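Local coordinates for conserved Archaeal protein (PDB 4OPC) that reduces the double bonds of geranylgeranyl chains on archaeal membrane lipid precursors, using a bound FAD cofactor, at residues A[182-192]-A[261-272]. Residues are numbered along the deposited sequence; the frame is centred on the assembly and turned at random. Where two conformers were deposited one is given.
Sequences DADVAYREVLL and KLLVKGGALVPT. With FDA (dihydroflavine-adenine dinucleotide), chain B.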
ATOM      1  N   ASP A 182      -3.311   6.184 -11.349  1.00 11.95           N
ATOM      2  CA  ASP A 182      -3.108   6.192  -9.897  1.00 12.11           C
ATOM      3  C   ASP A 182      -2.752   4.797  -9.379  1.00 11.32           C
ATOM      4  O   ASP A 182      -2.973   4.478  -8.201  1.00 11.83           O
ATOM      5  CB  ASP A 182      -4.348   6.736  -9.180  1.00 12.21           C
ATOM      6  CG  ASP A 182      -4.527   8.236  -9.340  1.00 14.44           C
ATOM      7  OD1 ASP A 182      -3.615   8.939  -9.827  1.00 17.95           O
ATOM      8  OD2 ASP A 182      -5.607   8.738  -8.974  1.00 18.33           O
ATOM      9  N   ALA A 183      -2.176   3.966 -10.247  1.00 10.92           N
ATOM     10  CA  ALA A 183      -1.622   2.683  -9.837  1.00 11.42           C
ATOM     11  C   ALA A 183      -0.430   2.370 -10.714  1.00 12.13           C
ATOM     12  O   ALA A 183      -0.260   2.967 -11.786  1.00 12.58           O
ATOM     13  CB  ALA A 183      -2.675   1.568  -9.957  1.00 14.92           C
ATOM     14  N   ASP A 184       0.418   1.480 -10.224  1.00 11.87           N
ATOM     15  CA  ASP A 184       1.489   0.921 -11.023  0.51 14.55           C
ATOM     16  C   ASP A 184       1.225  -0.569 -11.244  1.00 13.64           C
ATOM     17  O   ASP A 184       0.552  -1.218 -10.451  1.00 15.91           O
ATOM     18  CB  ASP A 184       2.857   1.133 -10.341  0.51 12.99           C
ATOM     19  CG  ASP A 184       3.428   2.537 -10.566  0.51 19.48           C
ATOM     20  OD1 ASP A 184       2.633   3.490 -10.700  0.51 16.30           O
ATOM     21  OD2 ASP A 184       4.678   2.696 -10.601  0.51 15.27           O
ATOM     22  N   VAL A 185       1.767  -1.105 -12.322  1.00 12.91           N
ATOM     23  CA  VAL A 185       1.851  -2.543 -12.455  1.00 13.81           C
ATOM     24  C   VAL A 185       3.283  -2.846 -12.034  1.00 12.67           C
ATOM     25  O   VAL A 185       4.220  -2.101 -12.367  1.00 13.67           O
ATOM     26  CB  VAL A 185       1.536  -3.032 -13.885  1.00 17.10           C
ATOM     27  CG1 VAL A 185       2.397  -2.351 -14.896  1.00 21.50           C
ATOM     28  CG2 VAL A 185       1.709  -4.548 -13.990  1.00 18.06           C
ATOM     29  N   ALA A 186       3.463  -3.901 -11.260  1.00 11.88           N
ATOM     30  CA  ALA A 186       4.782  -4.250 -10.763  1.00 13.20           C
ATOM     31  C   ALA A 186       4.999  -5.755 -10.906  1.00 12.94           C
ATOM     32  O   ALA A 186       4.050  -6.542 -10.860  1.00 14.75           O
ATOM     33  CB  ALA A 186       4.951  -3.795  -9.325  1.00 14.67           C
ATOM     34  N   TYR A 187       6.247  -6.154 -11.111  1.00 12.37           N
ATOM     35  CA  TYR A 187       6.596  -7.533 -11.395  1.00 12.18           C
ATOM     36  C   TYR A 187       7.914  -7.833 -10.726  1.00 13.89           C
ATOM     37  O   TYR A 187       8.806  -6.967 -10.716  1.00 13.75           O
ATOM     38  CB  TYR A 187       6.754  -7.718 -12.909  1.00 14.39           C
ATOM     39  CG  TYR A 187       7.278  -9.080 -13.289  1.00 15.09           C
ATOM     40  CD1 TYR A 187       6.429 -10.174 -13.365  1.00 15.03           C
ATOM     41  CD2 TYR A 187       8.628  -9.278 -13.558  1.00 17.18           C
ATOM     42  CE1 TYR A 187       6.906 -11.414 -13.692  1.00 17.25           C
ATOM     43  CE2 TYR A 187       9.111 -10.526 -13.883  1.00 17.03           C
ATOM     44  CZ  TYR A 187       8.247 -11.589 -13.955  1.00 16.54           C
ATOM     45  OH  TYR A 187       8.686 -12.860 -14.278  1.00 20.09           O
ATOM     46  N   ARG A 188       8.065  -9.030 -10.175  1.00 13.91           N
ATOM     47  CA  ARG A 188       9.327  -9.398  -9.552  1.00 14.32           C
ATOM     48  C   ARG A 188       9.634 -10.880  -9.684  1.00 14.97           C
ATOM     49  O   ARG A 188       8.733 -11.715  -9.856  1.00 15.60           O
ATOM     50  CB  ARG A 188       9.334  -9.015  -8.064  1.00 16.04           C
ATOM     51  CG  ARG A 188       8.355  -9.800  -7.164  1.00 16.02           C
ATOM     52  CD  ARG A 188       8.976 -11.118  -6.644  1.00 16.72           C
ATOM     53  NE  ARG A 188       8.128 -11.844  -5.703  1.00 18.05           N
ATOM     54  CZ  ARG A 188       7.119 -12.630  -6.057  1.00 17.44           C
ATOM     55  NH1 ARG A 188       6.807 -12.775  -7.336  1.00 17.54           N
ATOM     56  NH2 ARG A 188       6.413 -13.278  -5.130  1.00 18.04           N
ATOM     57  N   GLU A 189      10.918 -11.202  -9.554  1.00 15.04           N
ATOM     58  CA  GLU A 189      11.376 -12.575  -9.410  1.00 15.89           C
ATOM     59  C   GLU A 189      12.272 -12.697  -8.189  1.00 16.26           C
ATOM     60  O   GLU A 189      12.872 -11.718  -7.753  1.00 16.46           O
ATOM     61  CB  GLU A 189      12.120 -13.044 -10.673  1.00 17.72           C
ATOM     62  CG  GLU A 189      11.303 -12.847 -11.928  1.00 17.94           C
ATOM     63  CD  GLU A 189      11.967 -13.338 -13.188  1.00 18.07           C
ATOM     64  OE1 GLU A 189      13.213 -13.488 -13.208  1.00 20.07           O
ATOM     65  OE2 GLU A 189      11.231 -13.566 -14.172  1.00 21.29           O
ATOM     66  N   VAL A 190      12.334 -13.886  -7.606  1.00 18.10           N
ATOM     67  CA  VAL A 190      13.343 -14.163  -6.598  1.00 18.60           C
ATOM     68  C   VAL A 190      14.340 -15.143  -7.199  1.00 21.79           C
ATOM     69  O   VAL A 190      13.953 -16.210  -7.679  1.00 23.58           O
ATOM     70  CB  VAL A 190      12.741 -14.709  -5.290  1.00 19.76           C
ATOM     71  CG1 VAL A 190      13.849 -15.179  -4.356  1.00 24.08           C
ATOM     72  CG2 VAL A 190      11.900 -13.641  -4.624  1.00 18.84           C
ATOM     73  N   LEU A 191      15.616 -14.760  -7.191  1.00 20.01           N
ATOM     74  CA  LEU A 191      16.674 -15.544  -7.815  1.00 21.48           C
ATOM     75  C   LEU A 191      17.868 -15.714  -6.888  1.00 23.53           C
ATOM     76  O   LEU A 191      18.135 -14.865  -6.039  1.00 24.21           O
ATOM     77  CB  LEU A 191      17.144 -14.843  -9.095  1.00 25.90           C
ATOM     78  CG  LEU A 191      16.104 -14.704 -10.207  1.00 26.47           C
ATOM     79  CD1 LEU A 191      16.141 -13.307 -10.777  1.00 33.41           C
ATOM     80  CD2 LEU A 191      16.358 -15.728 -11.300  1.00 36.30           C
ATOM     81  N   LEU A 192      18.593 -16.817  -7.067  1.00 25.66           N
ATOM     82  CA  LEU A 192      19.893 -16.989  -6.428  1.00 26.78           C
ATOM     83  C   LEU A 192      20.944 -16.192  -7.194  1.00 23.00           C
ATOM     84  O   LEU A 192      20.788 -15.940  -8.390  1.00 28.57           O
ATOM     85  CB  LEU A 192      20.284 -18.467  -6.402  1.00 27.53           C
ATOM     86  CG  LEU A 192      19.276 -19.388  -5.713  1.00 30.65           C
ATOM     87  CD1 LEU A 192      19.786 -20.824  -5.632  1.00 32.74           C
ATOM     88  CD2 LEU A 192      18.940 -18.859  -4.329  1.00 30.05           C
ATOM     89  N   LYS A 261      18.153 -20.432 -11.706  1.00 29.53           N
ATOM     90  CA  LYS A 261      17.760 -20.748 -10.334  0.51 27.16           C
ATOM     91  C   LYS A 261      16.749 -19.746  -9.779  1.00 29.12           C
ATOM     92  O   LYS A 261      17.012 -18.976  -8.851  1.00 30.00           O
ATOM     93  CB  LYS A 261      18.976 -20.897  -9.424  0.51 28.12           C
ATOM     94  CG  LYS A 261      19.904 -22.034  -9.847  0.51 30.22           C
ATOM     95  CD  LYS A 261      19.117 -23.320 -10.111  0.51 31.79           C
ATOM     96  CE  LYS A 261      20.026 -24.493 -10.473  0.51 34.42           C
ATOM     97  NZ  LYS A 261      20.755 -24.306 -11.755  0.51 34.96           N
ATOM     98  N   LEU A 262      15.574 -19.783 -10.373  1.00 26.39           N
ATOM     99  CA  LEU A 262      14.476 -18.928  -9.967  1.00 22.82           C
ATOM    100  C   LEU A 262      13.597 -19.624  -8.903  1.00 26.89           C
ATOM    101  O   LEU A 262      13.277 -20.816  -9.028  1.00 27.68           O
ATOM    102  CB  LEU A 262      13.678 -18.566 -11.210  1.00 27.15           C
ATOM    103  CG  LEU A 262      12.506 -17.606 -11.071  1.00 35.62           C
ATOM    104  CD1 LEU A 262      12.409 -16.744 -12.319  1.00 40.07           C
ATOM    105  CD2 LEU A 262      11.221 -18.383 -10.852  1.00 32.09           C
ATOM    106  N   LEU A 263      13.230 -18.895  -7.851  1.00 25.97           N
ATOM    107  CA  LEU A 263      12.389 -19.448  -6.782  1.00 22.29           C
ATOM    108  C   LEU A 263      10.919 -19.042  -6.906  1.00 22.91           C
ATOM    109  O   LEU A 263      10.032 -19.784  -6.486  1.00 24.14           O
ATOM    110  CB  LEU A 263      12.910 -19.061  -5.391  1.00 28.21           C
ATOM    111  CG  LEU A 263      14.177 -19.726  -4.828  1.00 29.84           C
ATOM    112  CD1 LEU A 263      15.429 -19.087  -5.359  1.00 34.29           C
ATOM    113  CD2 LEU A 263      14.160 -19.672  -3.307  1.00 49.94           C
ATOM    114  N   VAL A 264      10.664 -17.864  -7.466  1.00 21.69           N
ATOM    115  CA  VAL A 264       9.300 -17.377  -7.640  1.00 21.50           C
ATOM    116  C   VAL A 264       9.284 -16.261  -8.685  1.00 20.04           C
ATOM    117  O   VAL A 264      10.288 -15.582  -8.892  1.00 21.02           O
ATOM    118  CB  VAL A 264       8.716 -16.861  -6.298  1.00 21.90           C
ATOM    119  CG1 VAL A 264       9.194 -15.458  -6.002  1.00 25.56           C
ATOM    120  CG2 VAL A 264       7.188 -16.912  -6.300  1.00 26.67           C
ATOM    121  N   LYS A 265       8.152 -16.080  -9.352  1.00 18.60           N
ATOM    122  CA  LYS A 265       7.996 -15.011 -10.332  1.00 18.47           C
ATOM    123  C   LYS A 265       6.530 -14.608 -10.457  1.00 16.45           C
ATOM    124  O   LYS A 265       5.619 -15.449 -10.346  1.00 18.16           O
ATOM    125  CB  LYS A 265       8.540 -15.455 -11.689  1.00 22.75           C
ATOM    126  CG  LYS A 265       7.805 -16.654 -12.253  1.00 21.87           C
ATOM    127  CD  LYS A 265       8.514 -17.261 -13.451  1.00 34.42           C
ATOM    128  CE  LYS A 265       8.601 -16.287 -14.607  1.00 35.03           C
ATOM    129  NZ  LYS A 265       9.065 -16.983 -15.851  1.00 39.19           N
ATOM    130  N   GLY A 266       6.290 -13.321 -10.679  1.00 16.79           N
ATOM    131  CA  GLY A 266       4.929 -12.857 -10.840  1.00 16.18           C
ATOM    132  C   GLY A 266       4.770 -11.376 -10.629  1.00 14.40           C
ATOM    133  O   GLY A 266       5.635 -10.720 -10.061  1.00 14.53           O
ATOM    134  N   GLY A 267       3.626 -10.862 -11.067  1.00 15.29           N
ATOM    135  CA  GLY A 267       3.314  -9.457 -10.963  1.00 15.31           C
ATOM    136  C   GLY A 267       1.881  -9.223 -10.524  1.00 13.08           C
ATOM    137  O   GLY A 267       1.064 -10.138 -10.489  1.00 15.20           O
ATOM    138  N   ALA A 268       1.586  -7.962 -10.224  1.00 13.21           N
ATOM    139  CA  ALA A 268       0.263  -7.539  -9.792  1.00 12.08           C
ATOM    140  C   ALA A 268       0.193  -6.017  -9.821  1.00 11.71           C
ATOM    141  O   ALA A 268       1.208  -5.329  -9.978  1.00 12.87           O
ATOM    142  CB  ALA A 268      -0.037  -8.062  -8.375  1.00 13.71           C
ATOM    143  N   LEU A 269      -1.009  -5.487  -9.664  1.00 12.69           N
ATOM    144  CA  LEU A 269      -1.182  -4.047  -9.596  1.00 14.12           C
ATOM    145  C   LEU A 269      -1.032  -3.526  -8.169  1.00 12.46           C
ATOM    146  O   LEU A 269      -1.327  -4.243  -7.202  1.00 13.18           O
ATOM    147  CB  LEU A 269      -2.542  -3.668 -10.181  1.00 16.46           C
ATOM    148  CG  LEU A 269      -2.553  -3.648 -11.716  1.00 25.86           C
ATOM    149  CD1 LEU A 269      -3.793  -4.316 -12.271  1.00 39.08           C
ATOM    150  CD2 LEU A 269      -2.423  -2.215 -12.238  1.00 27.97           C
ATOM    151  N   VAL A 270      -0.569  -2.288  -8.044  1.00 11.96           N
ATOM    152  CA  VAL A 270      -0.463  -1.646  -6.745  0.87 14.02           C
ATOM    153  C   VAL A 270      -0.973  -0.197  -6.833  1.00 12.25           C
ATOM    154  O   VAL A 270      -0.512   0.595  -7.644  1.00 12.67           O
ATOM    155  CB  VAL A 270       0.971  -1.788  -6.150  0.87 17.35           C
ATOM    156  CG1 VAL A 270       2.004  -1.190  -7.071  0.87 18.95           C
ATOM    157  CG2 VAL A 270       1.071  -1.174  -4.752  0.87 16.44           C
ATOM    158  N   PRO A 271      -1.959   0.142  -6.002  1.00 10.22           N
ATOM    159  CA  PRO A 271      -2.432   1.536  -6.024  1.00 12.24           C
ATOM    160  C   PRO A 271      -1.370   2.502  -5.508  1.00 11.81           C
ATOM    161  O   PRO A 271      -0.546   2.132  -4.677  1.00 13.59           O
ATOM    162  CB  PRO A 271      -3.649   1.517  -5.096  1.00 14.17           C
ATOM    163  CG  PRO A 271      -3.397   0.349  -4.165  1.00 16.45           C
ATOM    164  CD  PRO A 271      -2.604  -0.667  -4.953  1.00 12.81           C
ATOM    165  N   THR A 272      -1.357   3.727  -6.031  1.00 11.91           N
ATOM    166  CA  THR A 272      -0.355   4.713  -5.627  1.00 12.61           C
ATOM    167  C   THR A 272      -0.994   6.073  -5.411  1.00 14.21           C
ATOM    168  O   THR A 272      -0.607   7.051  -6.031  1.00 16.99           O
ATOM    169  CB  THR A 272       0.747   4.867  -6.694  1.00 15.10           C
ATOM    170  OG1 THR A 272       0.161   5.323  -7.923  1.00 16.44           O
ATOM    171  CG2 THR A 272       1.484   3.548  -6.952  1.00 17.16           C
TER
HETATM  172  PA  FDA B 501      -3.649  -8.775  -0.834  1.00 11.70           P
HETATM  173  O1A FDA B 501      -3.855  -8.669  -2.294  1.00 12.00           O
HETATM  174  O2A FDA B 501      -2.277  -9.223  -0.346  1.00 12.71           O
HETATM  175  O5B FDA B 501      -4.717  -9.778  -0.234  1.00 11.03           O
HETATM  176  C5B FDA B 501      -6.079  -9.769  -0.708  1.00 11.04           C
HETATM  177  C4B FDA B 501      -6.660 -11.129  -0.424  1.00 11.70           C
HETATM  178  O4B FDA B 501      -8.076 -11.111  -0.701  1.00 11.74           O
HETATM  179  C3B FDA B 501      -6.068 -12.274  -1.252  1.00 12.68           C
HETATM  180  O3B FDA B 501      -5.491 -13.270  -0.410  1.00 12.98           O
HETATM  181  C2B FDA B 501      -7.252 -12.763  -2.108  1.00 12.65           C
HETATM  182  O2B FDA B 501      -7.221 -14.163  -2.336  1.00 13.64           O
HETATM  183  C1B FDA B 501      -8.442 -12.361  -1.250  1.00 11.82           C
HETATM  184  N9A FDA B 501      -9.711 -12.144  -1.933  1.00 11.73           N
HETATM  185  C8A FDA B 501      -9.972 -11.238  -2.932  1.00 11.96           C
HETATM  186  N7A FDA B 501     -11.231 -11.203  -3.304  1.00 11.86           N
HETATM  187  C5A FDA B 501     -11.840 -12.142  -2.486  1.00 11.31           C
HETATM  188  C6A FDA B 501     -13.182 -12.546  -2.344  1.00 11.73           C
HETATM  189  N6A FDA B 501     -14.197 -11.999  -3.016  1.00 13.27           N
HETATM  190  N1A FDA B 501     -13.460 -13.465  -1.399  1.00 11.89           N
HETATM  191  C2A FDA B 501     -12.453 -13.988  -0.692  1.00 12.57           C
HETATM  192  N3A FDA B 501     -11.160 -13.660  -0.708  1.00 12.19           N
HETATM  193  C4A FDA B 501     -10.923 -12.703  -1.614  1.00 11.53           C
HETATM  194  N1  FDA B 501       4.569  -3.417  -0.102  1.00 10.95           N
HETATM  195  C2  FDA B 501       5.511  -3.390   0.896  1.00 11.33           C
HETATM  196  O2  FDA B 501       5.225  -3.040   2.036  1.00 11.95           O
HETATM  197  N3  FDA B 501       6.776  -3.806   0.572  1.00 11.51           N
HETATM  198  C4  FDA B 501       7.247  -4.144  -0.680  1.00 11.85           C
HETATM  199  O4  FDA B 501       8.372  -4.626  -0.798  1.00 12.91           O
HETATM  200  C4X FDA B 501       6.254  -4.093  -1.682  1.00 11.30           C
HETATM  201  N5  FDA B 501       6.588  -4.441  -2.958  1.00 11.23           N
HETATM  202  C5X FDA B 501       5.603  -4.726  -3.880  1.00 10.87           C
HETATM  203  C6  FDA B 501       5.918  -5.344  -5.082  1.00 11.82           C
HETATM  204  C7  FDA B 501       4.938  -5.723  -5.986  1.00 11.46           C
HETATM  205  C7M FDA B 501       5.326  -6.506  -7.212  1.00 12.64           C
HETATM  206  C8  FDA B 501       3.594  -5.435  -5.704  1.00 11.22           C
HETATM  207  C8M FDA B 501       2.497  -5.898  -6.635  1.00 13.20           C
HETATM  208  C9  FDA B 501       3.271  -4.795  -4.504  1.00 10.98           C
HETATM  209  C9A FDA B 501       4.255  -4.458  -3.582  1.00 10.94           C
HETATM  210  N10 FDA B 501       3.961  -3.849  -2.341  1.00 10.59           N
HETATM  211  C10 FDA B 501       4.936  -3.786  -1.370  1.00 11.36           C
HETATM  212  C1' FDA B 501       2.563  -3.569  -1.929  1.00 10.80           C
HETATM  213  C2' FDA B 501       2.029  -4.690  -1.018  1.00 11.01           C
HETATM  214  O2' FDA B 501       2.355  -5.975  -1.557  1.00 11.03           O
HETATM  215  C3' FDA B 501       0.507  -4.591  -0.885  1.00 11.05           C
HETATM  216  O3' FDA B 501       0.174  -3.241  -0.594  1.00 10.86           O
HETATM  217  C4' FDA B 501      -0.111  -5.445   0.231  1.00 11.09           C
HETATM  218  O4' FDA B 501       0.368  -6.788   0.192  1.00 11.32           O
HETATM  219  C5' FDA B 501      -1.620  -5.429   0.161  1.00 10.85           C
HETATM  220  O5' FDA B 501      -2.168  -6.321   1.153  1.00 10.69           O
HETATM  221  P   FDA B 501      -3.731  -6.614   1.171  1.00 10.86           P
HETATM  222  O1P FDA B 501      -3.971  -7.533   2.297  1.00 10.79           O
HETATM  223  O2P FDA B 501      -4.542  -5.328   1.112  1.00 10.79           O
HETATM  224  O3P FDA B 501      -4.030  -7.331  -0.228  1.00 10.86           O
HETATM  225  O   HOH W   1       1.260   5.749 -10.425  1.00 14.83           O
HETATM  226  O   HOH W   2       4.639 -14.624  -7.680  1.00 20.81           O
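Tyr-187 and Gly-267 face each other as a non-hydrogen-bonded antiparallel pair, and glycine suits its place because a CB there would collide with Ala-186 O and crowd the ring. CG of Tyr-187 lies anti to the backbone N (chi1 173°), which leans the ring along the neighbouring strand until CD1 is 3.4 Å from Gly-266 C. Tyr-187 OH donates to the anti lone pair of Glu-189 OE2 (2.6 Å), while Tyr-246 of helix 242-253 holds OE1. With an alanine here instead of the tyrosine, Glu-189 OE2 would probably lose its phenol donor and the backbone of Gly-266 its cover. On the other face, small residues admit the flavin: Ala-186 CB meets FDA C7M at 3.5 Å, and Ala-268 CB lies 3.8 Å from FDA C8M. These alanines pair through Ala-186 N to Ala-268 O (3.0 Å) and Ala-268 N to Ala-186 O (2.9 Å). Against this buried tyrosine, glutamate and Ala-186, Lys-265 on the outermost strand is exposed, its NZ 4.4 Å from Glu-189 OE2, too far for a salt bridge. Backbone hydrogen bonds thus hold the edge strand, while two alanine methyls let the dimethylbenzene end of the flavin lie close against the sheet.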